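Local coordinates for protein haloacid dehalogenase (PDB 3UMC) that probably hydrolyses the carbon-halogen bond of L-2-haloacids, as a member of the haloacid dehalogenase-like hydrolase superfamily, at residues Q43-E48 and L55-L60. Numbering follows the deposited sequence.
Sequences QFQALE and LPCVEL
Phe44, Leu47 and Glu48 of helix 36-50 meet Leu55 of the connecting loop and Cys57 and Leu60 in the first turn of helix 57-67, where a short loop links two consecutive helices (helix-loop-helix) in the helical part of this haloacid dehalogenase-like hydrolase, away from its parallel sheet. Apolar packing makes up most of the contact. The Phe44 and Leu60 side chains cross at about a right angle, with Leu60 CB over one face of the ring and Leu60 CD1 3.8 Å from Phe44 CE1. Phe115 packs edge-to-face with the same ring, and Ile112 of helix 106-113 also touches Phe44. With SG beside its own backbone N (chi1 -53°) and anti to the carbonyl carbon, Cys57 sets its sulfur 3.6 Å from Phe44 CB, while Gln45 CG brushes SG at 4.0 Å. Nearer the turn, Leu55 uses its CD1 branch, which packs 3.6 Å from Glu48 CB and 4.1 Å from Leu47 CD2. Pro56, at the N-cap of helix 57-67, centres an inverse gamma turn, closed by a weak bond from Cys57 N to Leu55 O. A single hydrogen bond across the contact ties the loop to helix 36-50: Glu48 OE1, also weakly bonded to Thr54 OG1, accepts Leu55 N-H through its anti lone pair, at 2.9 Å from N to OE1 and nearly straight (170°).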
loop_
_atom_site.group_PDB
_atom_site.type_symbol
_atom_site.label_atom_id
_atom_site.label_comp_id
_atom_site.label_asym_id
_atom_site.label_seq_id
_atom_site.Cartn_x
_atom_site.Cartn_y
_atom_site.Cartn_z
ATOM N N GLN A 43 -3.643 -26.319 8.307
ATOM C CA GLN A 43 -2.581 -26.512 7.371
ATOM C C GLN A 43 -1.626 -27.601 7.925
ATOM O O GLN A 43 -1.100 -28.417 7.182
ATOM C CB GLN A 43 -1.867 -25.178 7.095
ATOM C CG GLN A 43 -2.638 -24.282 6.113
ATOM C CD GLN A 43 -1.942 -22.941 5.869
ATOM O OE1 GLN A 43 -1.335 -22.710 4.818
ATOM N NE2 GLN A 43 -1.996 -22.090 6.841
ATOM N N PHE A 44 -1.394 -27.565 9.225
ATOM C CA PHE A 44 -0.689 -28.639 9.902
ATOM C C PHE A 44 -1.289 -30.046 9.697
ATOM O O PHE A 44 -0.524 -30.989 9.573
ATOM C CB PHE A 44 -0.568 -28.372 11.389
ATOM C CG PHE A 44 0.547 -27.465 11.735
ATOM C CD1 PHE A 44 1.850 -27.849 11.515
ATOM C CD2 PHE A 44 0.300 -26.189 12.269
ATOM C CE1 PHE A 44 2.913 -27.000 11.821
ATOM C CE2 PHE A 44 1.348 -25.343 12.591
ATOM C CZ PHE A 44 2.662 -25.752 12.352
ATOM N N GLN A 45 -2.616 -30.149 9.681
ATOM C CA GLN A 45 -3.349 -31.410 9.488
ATOM C C GLN A 45 -3.339 -31.917 8.054
ATOM O O GLN A 45 -3.510 -33.115 7.821
ATOM C CB GLN A 45 -4.832 -31.231 9.821
ATOM C CG GLN A 45 -5.186 -30.978 11.284
ATOM C CD GLN A 45 -6.677 -30.880 11.475
ATOM O OE1 GLN A 45 -7.387 -30.354 10.616
ATOM N NE2 GLN A 45 -7.164 -31.377 12.594
ATOM N N ALA A 46 -3.288 -30.997 7.087
ATOM C CA ALA A 46 -3.133 -31.372 5.686
ATOM C C ALA A 46 -1.743 -31.953 5.482
ATOM O O ALA A 46 -1.539 -32.829 4.651
ATOM C CB ALA A 46 -3.341 -30.190 4.805
ATOM N N LEU A 47 -0.804 -31.450 6.264
ATOM C CA LEU A 47 0.549 -31.903 6.243
ATOM C C LEU A 47 0.677 -33.277 6.909
ATOM O O LEU A 47 1.370 -34.181 6.397
ATOM C CB LEU A 47 1.393 -30.906 7.004
ATOM C CG LEU A 47 2.891 -31.028 6.851
ATOM C CD1 LEU A 47 3.317 -30.902 5.353
ATOM C CD2 LEU A 47 3.556 -29.992 7.749
ATOM N N GLU A 48 0.036 -33.427 8.068
ATOM C CA GLU A 48 0.122 -34.682 8.784
ATOM C C GLU A 48 -0.410 -35.795 7.856
ATOM O O GLU A 48 0.193 -36.866 7.786
ATOM C CB GLU A 48 -0.568 -34.617 10.168
ATOM C CG GLU A 48 -1.995 -35.113 10.184
ATOM C CD GLU A 48 -2.568 -35.292 11.596
ATOM O OE1 GLU A 48 -1.860 -35.136 12.630
ATOM O OE2 GLU A 48 -3.767 -35.600 11.659
ATOM N N LEU A 55 0.861 -35.191 13.723
ATOM C CA LEU A 55 1.604 -34.019 14.167
ATOM C C LEU A 55 0.824 -33.350 15.245
ATOM O O LEU A 55 -0.390 -33.422 15.243
ATOM C CB LEU A 55 1.723 -33.028 13.031
ATOM C CG LEU A 55 2.695 -33.395 11.935
ATOM C CD1 LEU A 55 2.359 -32.629 10.685
ATOM C CD2 LEU A 55 4.122 -33.138 12.446
ATOM N N PRO A 56 1.499 -32.676 16.161
ATOM C CA PRO A 56 0.864 -31.894 17.211
ATOM C C PRO A 56 0.482 -30.439 16.771
ATOM O O PRO A 56 1.092 -29.432 17.176
ATOM C CB PRO A 56 1.903 -31.910 18.311
ATOM C CG PRO A 56 3.208 -31.945 17.569
ATOM C CD PRO A 56 2.967 -32.657 16.277
ATOM N N CYS A 57 -0.550 -30.391 15.949
ATOM C CA CYS A 57 -1.072 -29.196 15.356
ATOM C C CYS A 57 -1.413 -28.094 16.334
ATOM O O CYS A 57 -0.946 -26.977 16.178
ATOM C CB CYS A 57 -2.300 -29.599 14.593
ATOM S SG CYS A 57 -1.870 -30.960 13.467
ATOM N N VAL A 58 -2.185 -28.399 17.372
ATOM C CA VAL A 58 -2.628 -27.360 18.257
ATOM C C VAL A 58 -1.472 -26.782 19.033
ATOM O O VAL A 58 -1.323 -25.562 19.126
ATOM C CB VAL A 58 -3.762 -27.821 19.175
ATOM C CG1 VAL A 58 -3.987 -26.818 20.269
ATOM C CG2 VAL A 58 -5.039 -28.035 18.357
ATOM N N GLU A 59 -0.636 -27.659 19.569
ATOM C CA GLU A 59 0.427 -27.260 20.477
ATOM C C GLU A 59 1.484 -26.423 19.743
ATOM O O GLU A 59 1.948 -25.410 20.278
ATOM C CB GLU A 59 1.031 -28.529 21.156
ATOM C CG GLU A 59 1.656 -28.339 22.550
ATOM C CD GLU A 59 2.256 -29.669 23.124
ATOM O OE1 GLU A 59 1.729 -30.764 22.819
ATOM O OE2 GLU A 59 3.275 -29.625 23.861
ATOM N N LEU A 60 1.841 -26.847 18.528
ATOM C CA LEU A 60 2.729 -26.088 17.634
ATOM C C LEU A 60 2.189 -24.690 17.328
ATOM O O LEU A 60 2.887 -23.688 17.515
ATOM C CB LEU A 60 2.919 -26.823 16.310
ATOM C CG LEU A 60 4.001 -27.885 16.312
ATOM C CD1 LEU A 60 3.938 -28.732 15.023
ATOM C CD2 LEU A 60 5.372 -27.214 16.505
#